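PDB 5ZVV: AimR transcriptional regulator from Bacillus phage phi3T, which activates transcription of the aimX locus as a homodimer, apparently favouring the lytic cycle, until the arbitrium peptide converts it to an inactive monomer. Local coordinates for residues Glu44-Leu49 with Lys76-Gln81; Ser201-Ser206 with Lys353-Tyr358. All coordinates share one frame; numbering follows the deposited sequence.

Interaction 1: residues Glu44-Leu49 with Lys76-Gln81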
loop_
_atom_site.group_PDB
_atom_site.type_symbol
_atom_site.label_atom_id
_atom_site.label_comp_id
_atom_site.label_asym_id
_atom_site.label_seq_id
_atom_site.Cartn_x
_atom_site.Cartn_y
_atom_site.Cartn_z
ATOM N N GLU A 44 27.632 26.661 17.604
ATOM C CA GLU A 44 26.487 26.121 18.324
ATOM C C GLU A 44 25.320 25.797 17.398
ATOM O O GLU A 44 24.643 24.782 17.592
ATOM C CB GLU A 44 26.050 27.111 19.409
ATOM C CG GLU A 44 24.964 26.600 20.341
ATOM C CD GLU A 44 24.813 27.463 21.580
ATOM O OE1 GLU A 44 25.792 28.143 21.955
ATOM O OE2 GLU A 44 23.716 27.467 22.177
ATOM N N ASN A 45 25.091 26.626 16.382
ATOM C CA ASN A 45 23.984 26.436 15.456
ATOM C C ASN A 45 24.432 26.869 14.068
ATOM O O ASN A 45 25.121 27.881 13.922
ATOM C CB ASN A 45 22.750 27.236 15.896
ATOM C CG ASN A 45 21.492 26.859 15.123
ATOM O OD1 ASN A 45 21.556 26.350 14.003
ATOM N ND2 ASN A 45 20.337 27.114 15.724
ATOM N N LEU A 46 24.023 26.107 13.051
ATOM C CA LEU A 46 24.432 26.379 11.680
ATOM C C LEU A 46 23.496 27.324 10.937
ATOM O O LEU A 46 23.913 27.910 9.933
ATOM C CB LEU A 46 24.534 25.074 10.885
ATOM C CG LEU A 46 25.630 24.077 11.253
ATOM C CD1 LEU A 46 25.527 22.851 10.359
ATOM C CD2 LEU A 46 27.003 24.717 11.133
ATOM N N GLY A 47 22.257 27.482 11.401
ATOM C CA GLY A 47 21.230 28.202 10.665
ATOM C C GLY A 47 21.639 29.546 10.094
ATOM O O GLY A 47 21.581 29.757 8.874
ATOM N N GLY A 48 22.055 30.465 10.968
ATOM C CA GLY A 48 22.481 31.772 10.499
ATOM C C GLY A 48 23.676 31.695 9.571
ATOM O O GLY A 48 23.698 32.340 8.517
ATOM N N LEU A 49 24.680 30.895 9.942
ATOM C CA LEU A 49 25.848 30.734 9.082
ATOM C C LEU A 49 25.454 30.184 7.720
ATOM O O LEU A 49 25.962 30.644 6.692
ATOM C CB LEU A 49 26.878 29.822 9.740
ATOM C CG LEU A 49 28.111 29.575 8.865
ATOM C CD1 LEU A 49 28.929 30.850 8.696
ATOM C CD2 LEU A 49 28.961 28.467 9.436
ATOM N N LYS A 76 28.092 17.053 18.798
ATOM C CA LYS A 76 27.246 18.189 19.146
ATOM C C LYS A 76 26.191 18.441 18.069
ATOM O O LYS A 76 26.145 17.773 17.033
ATOM C CB LYS A 76 28.104 19.434 19.388
ATOM C CG LYS A 76 29.000 19.314 20.614
ATOM C CD LYS A 76 29.718 20.620 20.905
ATOM C CE LYS A 76 30.351 20.612 22.289
ATOM N NZ LYS A 76 31.397 19.563 22.425
ATOM N N LYS A 77 25.339 19.437 18.336
ATOM C CA LYS A 77 24.156 19.678 17.513
ATOM C C LYS A 77 24.522 20.123 16.100
ATOM O O LYS A 77 23.839 19.760 15.131
ATOM C CB LYS A 77 23.264 20.719 18.193
ATOM C CG LYS A 77 22.390 21.519 17.240
ATOM C CD LYS A 77 21.967 22.848 17.851
ATOM C CE LYS A 77 20.804 22.687 18.813
ATOM N NZ LYS A 77 19.578 22.213 18.110
ATOM N N CYS A 78 25.596 20.904 15.961
ATOM C CA CYS A 78 25.973 21.422 14.649
ATOM C C CYS A 78 26.218 20.304 13.643
ATOM O O CYS A 78 25.892 20.447 12.461
ATOM C CB CYS A 78 27.214 22.303 14.768
ATOM S SG CYS A 78 26.860 24.063 14.875
ATOM N N ALA A 79 26.787 19.184 14.091
ATOM C CA ALA A 79 27.044 18.077 13.175
ATOM C C ALA A 79 25.745 17.425 12.714
ATOM O O ALA A 79 25.619 17.036 11.546
ATOM C CB ALA A 79 27.959 17.049 13.838
ATOM N N ARG A 80 24.768 17.299 13.615
ATOM C CA ARG A 80 23.470 16.738 13.243
ATOM C C ARG A 80 22.752 17.640 12.244
ATOM O O ARG A 80 22.257 17.177 11.201
ATOM C CB ARG A 80 22.629 16.531 14.503
ATOM C CG ARG A 80 23.406 15.889 15.639
ATOM C CD ARG A 80 22.541 15.602 16.861
ATOM N NE ARG A 80 23.376 15.264 18.010
ATOM C CZ ARG A 80 23.528 16.033 19.081
ATOM N NH1 ARG A 80 22.876 17.181 19.174
ATOM N NH2 ARG A 80 24.320 15.644 20.070
ATOM N N GLN A 81 22.692 18.941 12.548
ATOM C CA GLN A 81 22.192 19.900 11.569
ATOM C C GLN A 81 22.915 19.743 10.240
ATOM O O GLN A 81 22.290 19.787 9.172
ATOM C CB GLN A 81 22.353 21.326 12.100
ATOM C CG GLN A 81 21.514 21.634 13.323
ATOM C CD GLN A 81 21.735 23.042 13.846
ATOM O OE1 GLN A 81 22.863 23.529 13.890
ATOM N NE2 GLN A 81 20.654 23.702 14.242
HETATM O O HOH W 1 26.738 22.422 18.238
#

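Interaction 2: residues Ser201-Ser206 with Lys353-Tyr358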
loop_
_atom_site.group_PDB
_atom_site.type_symbol
_atom_site.label_atom_id
_atom_site.label_comp_id
_atom_site.label_asym_id
_atom_site.label_seq_id
_atom_site.Cartn_x
_atom_site.Cartn_y
_atom_site.Cartn_z
ATOM N N SER A 201 -0.231 15.011 -4.021
ATOM C CA SER A 201 -1.416 15.716 -4.493
ATOM C C SER A 201 -1.451 15.783 -6.012
ATOM O O SER A 201 -2.513 15.603 -6.619
ATOM C CB SER A 201 -1.465 17.118 -3.892
ATOM O OG SER A 201 -1.496 17.051 -2.476
ATOM N N LEU A 202 -0.304 16.044 -6.643
ATOM C CA LEU A 202 -0.267 16.070 -8.102
ATOM C C LEU A 202 -0.637 14.713 -8.684
ATOM O O LEU A 202 -1.343 14.635 -9.696
ATOM C CB LEU A 202 1.116 16.507 -8.590
ATOM C CG LEU A 202 1.335 16.638 -10.101
ATOM C CD1 LEU A 202 2.328 17.745 -10.376
ATOM C CD2 LEU A 202 1.840 15.336 -10.716
ATOM N N ASN A 203 -0.166 13.631 -8.060
ATOM C CA ASN A 203 -0.454 12.302 -8.588
ATOM C C ASN A 203 -1.945 11.992 -8.547
ATOM O O ASN A 203 -2.448 11.250 -9.400
ATOM C CB ASN A 203 0.331 11.246 -7.813
ATOM C CG ASN A 203 0.242 9.874 -8.449
ATOM O OD1 ASN A 203 0.826 9.631 -9.505
ATOM N ND2 ASN A 203 -0.485 8.967 -7.808
ATOM N N GLU A 204 -2.665 12.551 -7.576
ATOM C CA GLU A 204 -4.103 12.352 -7.447
ATOM C C GLU A 204 -4.911 13.371 -8.235
ATOM O O GLU A 204 -6.134 13.429 -8.073
ATOM C CB GLU A 204 -4.512 12.404 -5.973
ATOM C CG GLU A 204 -3.952 11.277 -5.134
ATOM C CD GLU A 204 -4.091 11.542 -3.651
ATOM O OE1 GLU A 204 -4.617 12.616 -3.289
ATOM O OE2 GLU A 204 -3.674 10.680 -2.849
ATOM N N ASN A 205 -4.258 14.171 -9.079
ATOM C CA ASN A 205 -4.916 15.217 -9.862
ATOM C C ASN A 205 -5.604 16.242 -8.960
ATOM O O ASN A 205 -6.664 16.774 -9.296
ATOM C CB ASN A 205 -5.908 14.622 -10.869
ATOM C CG ASN A 205 -6.263 15.589 -11.986
ATOM O OD1 ASN A 205 -5.431 16.385 -12.421
ATOM N ND2 ASN A 205 -7.506 15.528 -12.448
ATOM N N SER A 206 -5.007 16.520 -7.803
ATOM C CA SER A 206 -5.464 17.583 -6.908
ATOM C C SER A 206 -4.501 18.751 -7.094
ATOM O O SER A 206 -3.519 18.900 -6.365
ATOM C CB SER A 206 -5.515 17.101 -5.463
ATOM O OG SER A 206 -6.050 18.101 -4.612
ATOM N N LYS A 353 -2.588 1.282 -14.235
ATOM C CA LYS A 353 -1.752 0.378 -13.449
ATOM C C LYS A 353 -0.708 1.132 -12.638
ATOM O O LYS A 353 -0.301 0.665 -11.568
ATOM C CB LYS A 353 -1.073 -0.645 -14.359
ATOM C CG LYS A 353 -1.983 -1.762 -14.841
ATOM C CD LYS A 353 -1.194 -2.788 -15.637
ATOM C CE LYS A 353 -2.076 -3.918 -16.139
ATOM N NZ LYS A 353 -1.292 -4.912 -16.927
ATOM N N SER A 354 -0.261 2.288 -13.124
ATOM C CA SER A 354 0.704 3.106 -12.403
ATOM C C SER A 354 0.037 4.138 -11.504
ATOM O O SER A 354 0.734 4.980 -10.928
ATOM C CB SER A 354 1.654 3.799 -13.385
ATOM O OG SER A 354 0.953 4.650 -14.275
ATOM N N ASP A 355 -1.291 4.091 -11.373
ATOM C CA ASP A 355 -2.028 4.956 -10.450
ATOM C C ASP A 355 -1.788 6.432 -10.767
ATOM O O ASP A 355 -1.658 7.269 -9.871
ATOM C CB ASP A 355 -1.668 4.638 -8.996
ATOM C CG ASP A 355 -2.698 5.153 -8.008
ATOM O OD1 ASP A 355 -3.765 5.631 -8.446
ATOM O OD2 ASP A 355 -2.435 5.076 -6.787
ATOM N N ASP A 356 -1.718 6.750 -12.057
ATOM C CA ASP A 356 -1.479 8.112 -12.530
ATOM C C ASP A 356 -2.823 8.698 -12.947
ATOM O O ASP A 356 -3.350 8.372 -14.013
ATOM C CB ASP A 356 -0.476 8.115 -13.682
ATOM C CG ASP A 356 0.028 9.511 -14.027
ATOM O OD1 ASP A 356 -0.699 10.500 -13.786
ATOM O OD2 ASP A 356 1.159 9.620 -14.547
ATOM N N LYS A 357 -3.374 9.564 -12.103
ATOM C CA LYS A 357 -4.656 10.203 -12.366
ATOM C C LYS A 357 -4.513 11.545 -13.070
ATOM O O LYS A 357 -5.515 12.242 -13.257
ATOM C CB LYS A 357 -5.433 10.386 -11.059
ATOM C CG LYS A 357 -5.687 9.090 -10.303
ATOM C CD LYS A 357 -6.509 9.316 -9.044
ATOM C CE LYS A 357 -6.725 8.008 -8.289
ATOM N NZ LYS A 357 -7.617 8.173 -7.106
ATOM N N TYR A 358 -3.296 11.921 -13.466
ATOM C CA TYR A 358 -3.053 13.206 -14.115
ATOM C C TYR A 358 -2.803 13.055 -15.613
ATOM O O TYR A 358 -3.525 13.640 -16.424
ATOM C CB TYR A 358 -1.872 13.922 -13.446
ATOM C CG TYR A 358 -1.655 15.330 -13.955
ATOM C CD1 TYR A 358 -2.616 16.312 -13.763
ATOM C CD2 TYR A 358 -0.488 15.679 -14.627
ATOM C CE1 TYR A 358 -2.430 17.598 -14.225
ATOM C CE2 TYR A 358 -0.293 16.969 -15.092
ATOM C CZ TYR A 358 -1.268 17.922 -14.887
ATOM O OH TYR A 358 -1.087 19.205 -15.345
#

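Interaction 1: residues Glu44-Leu49 with Lys76-Gln81
One turn into helix 77-88, Gln81 uses both ends of its amide on the chain leading into helix 47-56. Its OE1 accepts from Leu46 N at 2.9 Å, the donor standing above the carbonyl plane, while its NE2 gives a more bent bond (137°) to Asn45 OD1 at 2.8 Å. The two side chains cross at about a right angle with their amide planes 44° apart, and NE2 approaches Asn45 OD1 from above the carbonyl plane, not along a lone pair. Beside the amide pair, Leu46 slides past Gln81 in the opposite direction and lays CD2 on Cys78 SG (3.8 Å); its CD1 rests against Cys78 O. Cys78 SG also lies against the peptide between Glu44 and Asn45, 3.5 Å from Asn45 N. A water joins Glu44 O to Cys78 N in the first turn of the helix.

What sets Asn45 in place is its own chain: with CG anti to the backbone N (chi1 -169°), OD1 accepts an almost straight bond from Gly47 N, a capping bond at the start of helix 47-56. Farther out, Tyr68, Phe69 and Leu72 back Leu46. Two N-H groups on OD1 thus set the Asn45 amide, and Leu46 N, donating to OE1, sets that of Gln81; together they tie the capped start of helix 47-56 to the N-terminal part of helix 77-88.

Interaction 2: residues Ser201-Ser206 with Lys353-Tyr358
Two chain turns, each following a helix end, lie side by side here, with Asn203, Glu204 and Asn205 running along Asp356, Lys357 and Tyr358. The close-fitting part centres on Asn203. Its CG is anti to the backbone N (chi1 -171°), which carries the amide across to the other chain, where ND2 donates to Asp355 O at 2.9 Å. The donor sits nearly along the C=O axis, although Asp355 O is tilted 31° out of the amide plane and the bond is bent. The backbone of Asn203 adds a second link, its O taking a weak hydrogen bond of 3.3 Å from Lys357 N. Phe165 touches both Asn203 and Asp355. The buried Tyr358 packs edge-to-face with Phe240, and Tyr358 N is held by Asp356 OD1, whose anti lone pair closes an Asx turn; Asp356 OD2 goes to Asn325.

Toward solvent the fit loosens. The exposed Asn205 crosses Tyr358 at about a right angle and brings OD1 in the ring plane to the edge, 3.1 Å from Tyr358 CD1. Lys357 lies with CB 3.5 Å from Asn203 O and its extended chain continuing alongside Glu204. Their charged ends do not meet: Lys357 NZ stays 6.3 Å from Glu204 OE2, which is salt-bridged to Lys169.

Asn205 and Asp355, both at positive phi, are the C-prime residues of Schellman motifs, the first closed by Ser206 N to Ser201 O and Asn205 N to Leu202 O. The two motifs end helices 184-203 and 341-353, whose following turns meet here in the helical fold of a TPR-clan family.

In the fold
Interaction 1 closes before interaction 2 opens along the chain, and the two share no helix. Their centres are 38 Å apart, on opposite sides of the chain's centre, and their nearest atoms stay about 27 Å apart. Residues 44-49 and 76-81 bring the start of helix 47-56 to that of helix 77-88, with helix 61-69 between them in sequence. Residues 201-206 and 353-358 instead bridge a long, largely helical span, joining the end of helix 184-203 to the loop between helices 341-353 and 361-369. The first contact spans 26 intervening residues, the second 146. Neither is touched by the second subunit, so both act within the protomer.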